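Local coordinates for luciferase-like monooxygenase (Streptomyces bottropensis, PDB 7BIP) that serves as a monooxygenase in the biosynthesis of rishirilide, a tricyclic aromatic type II polyketide, at the interface of chains A and B. Numbering follows the deposited sequence. Chains: chain A/B, Luciferase-like monooxygenase.

Contact 1: the interface of chains A and B. Residues chain A 53-56; chain B 91, 94, 161-162.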
loop_
_atom_site.group_PDB
_atom_site.type_symbol
_atom_site.label_atom_id
_atom_site.label_comp_id
_atom_site.label_asym_id
_atom_site.label_seq_id
_atom_site.Cartn_x
_atom_site.Cartn_y
_atom_site.Cartn_z
ATOM N N TYR A 53 -4.197 5.214 -12.922
ATOM C CA TYR A 53 -3.845 5.910 -11.684
ATOM C C TYR A 53 -3.906 4.997 -10.475
ATOM O O TYR A 53 -3.470 5.404 -9.394
ATOM C CB TYR A 53 -4.765 7.101 -11.421
ATOM C CG TYR A 53 -4.409 8.367 -12.164
ATOM C CD1 TYR A 53 -3.596 8.335 -13.300
ATOM C CD2 TYR A 53 -4.894 9.598 -11.751
ATOM C CE1 TYR A 53 -3.280 9.496 -13.988
ATOM C CE2 TYR A 53 -4.577 10.770 -12.439
ATOM C CZ TYR A 53 -3.778 10.710 -13.560
ATOM O OH TYR A 53 -3.463 11.868 -14.245
ATOM N N SER A 54 -4.426 3.776 -10.609
ATOM C CA SER A 54 -4.511 2.867 -9.470
ATOM C C SER A 54 -3.824 1.531 -9.770
ATOM O O SER A 54 -4.483 0.489 -9.882
ATOM C CB SER A 54 -5.968 2.662 -9.065
ATOM O OG SER A 54 -6.002 1.915 -7.854
ATOM N N PRO A 55 -2.488 1.519 -9.851
ATOM C CA PRO A 55 -1.771 0.235 -9.993
ATOM C C PRO A 55 -1.764 -0.597 -8.720
ATOM O O PRO A 55 -1.452 -1.793 -8.796
ATOM C CB PRO A 55 -0.347 0.668 -10.380
ATOM C CG PRO A 55 -0.201 2.054 -9.796
ATOM C CD PRO A 55 -1.575 2.679 -9.899
ATOM N N ASP A 56 -2.122 -0.020 -7.574
ATOM C CA ASP A 56 -2.091 -0.740 -6.298
ATOM C C ASP A 56 -3.249 -0.252 -5.433
ATOM O O ASP A 56 -3.121 0.732 -4.695
ATOM C CB ASP A 56 -0.756 -0.534 -5.580
ATOM C CG ASP A 56 -0.534 -1.520 -4.467
ATOM O OD1 ASP A 56 -0.176 -2.679 -4.754
ATOM O OD2 ASP A 56 -0.705 -1.134 -3.301
ATOM N N LYS B 91 3.118 1.753 -6.983
ATOM C CA LYS B 91 2.599 1.967 -5.634
ATOM C C LYS B 91 3.295 3.150 -4.970
ATOM O O LYS B 91 2.669 3.917 -4.228
ATOM C CB LYS B 91 2.751 0.685 -4.802
ATOM C CG LYS B 91 4.179 0.389 -4.373
ATOM C CD LYS B 91 4.410 -1.057 -3.928
ATOM C CE LYS B 91 3.262 -1.650 -3.149
ATOM N NZ LYS B 91 3.629 -3.026 -2.685
ATOM N N MET B 94 1.766 6.335 -6.362
ATOM C CA MET B 94 0.517 6.591 -5.645
ATOM C C MET B 94 0.796 7.225 -4.289
ATOM O O MET B 94 0.173 8.225 -3.917
ATOM C CB MET B 94 -0.278 5.292 -5.448
ATOM C CG MET B 94 -0.795 4.645 -6.712
ATOM S SD MET B 94 -1.752 3.149 -6.319
ATOM C CE MET B 94 -3.255 3.855 -5.622
ATOM N N LEU B 161 1.826 5.156 -14.646
ATOM C CA LEU B 161 0.871 6.025 -13.983
ATOM C C LEU B 161 0.662 5.548 -12.545
ATOM O O LEU B 161 0.918 4.386 -12.232
ATOM C CB LEU B 161 -0.483 6.065 -14.709
ATOM C CG LEU B 161 -0.457 6.615 -16.143
ATOM C CD1 LEU B 161 -1.835 6.556 -16.778
ATOM C CD2 LEU B 161 0.123 8.043 -16.214
ATOM N N PRO B 162 0.282 6.433 -11.627
ATOM C CA PRO B 162 0.215 7.876 -11.832
ATOM C C PRO B 162 1.619 8.439 -11.960
ATOM O O PRO B 162 2.576 7.801 -11.509
ATOM C CB PRO B 162 -0.479 8.368 -10.566
ATOM C CG PRO B 162 -0.007 7.378 -9.481
ATOM C CD PRO B 162 0.067 6.049 -10.214
#
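The backbone carbonyl oxygen of A:Asp56 is met across the interface by the thioether end of B:Met94: the sulfur SD lies 3.2 Å from A:Asp56 O, and the methyl CE packs against the same oxygen. This is part of the two-fold interface of the deposited pair of bacterial luciferase-like monooxygenase chains, possibly the biological dimer. Here the loop leading into helix 57-67 of chain A is laid against helix 85-98 of chain B and the cis-proline loop at B:Leu161 and B:Pro162. B:Met94 leaves its helix with CG anti to the carbonyl carbon (chi1 -66°), runs straight through its second torsion and bends only at the last one (chi3 72°), which swings the methyl away from the line of the chain to lie by A:Asp56 O. On its way it runs antiparallel alongside A:Pro55, with SD 3.6 Å from the ring carbon CD of A:Pro55. An alanine here, without the sulfur and methyl, is likely to leave a gap beside the A:Pro55 ring and the A:Asp56 carbonyl without packing on that side.

Beside the methionine, A:Pro55 reaches the second chain B segment, its CG 3.6 Å from the backbone oxygen O of B:Leu161. B:Leu161 and B:Pro162 are joined by a cis peptide. The B:Pro162 ring crosses that of A:Pro55 at a slant, CD to CD 3.8 Å, and the same CD sits 3.7 Å from the carbonyl oxygen O of A:Tyr53. CB of B:Pro162 stands over one face of the A:Tyr53 phenol, 4.1 Å from the ring plane and nearer its edge than its centre, while CD1 of that ring also meets CB of B:Leu161.

At the opposite end, B:Lys91 passes slantwise over the A:Asp56 side chain, with its CB 3.8 Å from CB of the aspartate. It touches the carboxylate with its methylene CE; NZ of B:Lys91 stays 4.3 Å from OD1 of A:Asp56, too far for a salt bridge, though opposite charges would probably still attract weakly.

Contact 2: the interface of chains A and B. Residues chain A 56, 58-59, 87, 91; chain B 56, 59, 83, 91.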
loop_
_atom_site.group_PDB
_atom_site.type_symbol
_atom_site.label_atom_id
_atom_site.label_comp_id
_atom_site.label_asym_id
_atom_site.label_seq_id
_atom_site.Cartn_x
_atom_site.Cartn_y
_atom_site.Cartn_z
ATOM N N ASP A 56 -2.122 -0.020 -7.574
ATOM C CA ASP A 56 -2.091 -0.740 -6.298
ATOM C C ASP A 56 -3.249 -0.252 -5.433
ATOM O O ASP A 56 -3.121 0.732 -4.695
ATOM C CB ASP A 56 -0.756 -0.534 -5.580
ATOM C CG ASP A 56 -0.534 -1.520 -4.467
ATOM O OD1 ASP A 56 -0.176 -2.679 -4.754
ATOM O OD2 ASP A 56 -0.705 -1.134 -3.301
ATOM N N VAL A 58 -4.494 -1.377 -2.730
ATOM C CA VAL A 58 -4.238 -1.422 -1.293
ATOM C C VAL A 58 -3.632 -0.107 -0.811
ATOM O O VAL A 58 -3.913 0.340 0.304
ATOM C CB VAL A 58 -3.339 -2.627 -0.957
ATOM C CG1 VAL A 58 -2.808 -2.550 0.483
ATOM C CG2 VAL A 58 -4.105 -3.909 -1.186
ATOM N N THR A 59 -2.774 0.528 -1.634
ATOM C CA THR A 59 -2.136 1.778 -1.213
ATOM C C THR A 59 -3.168 2.882 -1.032
ATOM O O THR A 59 -3.148 3.603 -0.024
ATOM C CB THR A 59 -1.068 2.204 -2.234
ATOM O OG1 THR A 59 -0.035 1.211 -2.282
ATOM C CG2 THR A 59 -0.432 3.547 -1.847
ATOM N N LYS A 87 3.254 -11.556 -0.918
ATOM C CA LYS A 87 3.116 -10.106 -0.848
ATOM C C LYS A 87 1.658 -9.694 -0.752
ATOM O O LYS A 87 1.310 -8.796 0.026
ATOM C CB LYS A 87 3.743 -9.493 -2.091
ATOM C CG LYS A 87 5.212 -9.732 -2.184
ATOM C CD LYS A 87 5.915 -8.930 -1.151
ATOM C CE LYS A 87 5.749 -7.464 -1.468
ATOM N NZ LYS A 87 6.217 -7.150 -2.847
ATOM N N LYS A 91 0.287 -7.642 2.474
ATOM C CA LYS A 91 -0.196 -6.257 2.457
ATOM C C LYS A 91 -1.674 -6.189 2.801
ATOM O O LYS A 91 -2.109 -5.245 3.472
ATOM C CB LYS A 91 0.083 -5.580 1.106
ATOM C CG LYS A 91 -0.760 -6.064 -0.069
ATOM C CD LYS A 91 -0.479 -5.219 -1.324
ATOM C CE LYS A 91 0.916 -5.458 -1.857
ATOM N NZ LYS A 91 1.047 -4.912 -3.245
ATOM N N ASP B 56 4.893 -4.919 3.880
ATOM C CA ASP B 56 4.699 -3.910 2.836
ATOM C C ASP B 56 4.708 -2.529 3.475
ATOM O O ASP B 56 3.677 -2.042 3.961
ATOM C CB ASP B 56 3.396 -4.153 2.069
ATOM C CG ASP B 56 3.327 -3.369 0.785
ATOM O OD1 ASP B 56 4.020 -3.754 -0.176
ATOM O OD2 ASP B 56 2.583 -2.368 0.732
ATOM N N THR B 59 2.043 0.221 2.458
ATOM C CA THR B 59 0.691 0.151 3.021
ATOM C C THR B 59 0.593 0.927 4.334
ATOM O O THR B 59 -0.361 1.680 4.563
ATOM C CB THR B 59 0.295 -1.316 3.229
ATOM O OG1 THR B 59 0.316 -1.990 1.961
ATOM C CG2 THR B 59 -1.091 -1.428 3.835
ATOM N N THR B 83 10.198 -7.667 -5.600
ATOM C CA THR B 83 9.050 -7.086 -6.289
ATOM C C THR B 83 9.460 -6.623 -7.680
ATOM O O THR B 83 10.588 -6.179 -7.900
ATOM C CB THR B 83 8.444 -5.872 -5.551
ATOM O OG1 THR B 83 8.179 -6.202 -4.184
ATOM C CG2 THR B 83 7.120 -5.466 -6.179
ATOM N N LYS B 91 3.118 1.753 -6.983
ATOM C CA LYS B 91 2.599 1.967 -5.634
ATOM C C LYS B 91 3.295 3.150 -4.970
ATOM O O LYS B 91 2.669 3.917 -4.228
ATOM C CB LYS B 91 2.751 0.685 -4.802
ATOM C CG LYS B 91 4.179 0.389 -4.373
ATOM C CD LYS B 91 4.410 -1.057 -3.928
ATOM C CE LYS B 91 3.262 -1.650 -3.149
ATOM N NZ LYS B 91 3.629 -3.026 -2.685
HETATM O O HOH W 1 3.547 -5.346 -4.567
HETATM O O HOH W 2 6.658 -4.241 -2.803
#
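A:Lys91 and B:Lys91 approach tip to tip across the two-fold axis relating the deposited pair of luciferase-family chains, their side-chain nitrogens NZ 3.2 Å apart. Two like charges so close would be costly, and the surrounding acceptors probably offset this. Each lysine forms a salt bridge within its own chain, from NZ to the syn lone pair of an aspartate OD1: 3.0 Å for A:Lys91 with A:Asp56 and 2.6 Å for B:Lys91 with B:Asp56. A:Lys91 reaches there through a chi3 of 69°, B:Lys91 by a smaller turn of opposite sign, -38°.

Hydrogen bonds fix each carboxylate from its other end. The hydroxyl OG1 of B:Thr59 gives a 2.6 Å bond to OD2 of B:Asp56, arriving on the anti side and 25° out of the carboxylate plane; A:Thr59 does likewise with A:Asp56. With a weak bond from the backbone N of A:Thr59 or B:Thr59, this makes A:Asp56 and B:Asp56 the N-caps of helix 57-67. Across the interface, NZ of A:Lys87 donates a 2.6 Å hydrogen bond to OG1 of B:Thr83, though the lysine is poorly ordered.

Water 1 links the A:Lys91 and B:Lys91 amines, 2.9 Å from NZ of A:Lys91, and water 2 joins A:Lys87 to B:Thr83.

Apolar packing brings the aliphatic root of A:Lys91 against B:Asp56, CB to CB 3.7 Å. Nearby, CG1 of A:Val58 lies 3.9 Å from the methyl CG2 of B:Thr59, with the hydroxyl OG1 beside it.

About 11 Å separates the C-alpha centres of contact 1 and contact 2, and A:Asp56 and B:Lys91 belong to both. Helix 85-98 of chain B runs through the pair, giving B:Met94 to contact 1 alone and B:Lys91 to both; the same helix of chain A supplies A:Lys87 and A:Lys91 to contact 2. The chain A loop ending at A:Asp56 serves contact 1, and helix 57-67, which follows it, serves contact 2. Contact 2 straddles the two-fold axis, while contact 1 lies to one side and recurs with the chains exchanged. A mostly apolar flank thus borders a charged, hydrated centre, which may help set the register of a dimer.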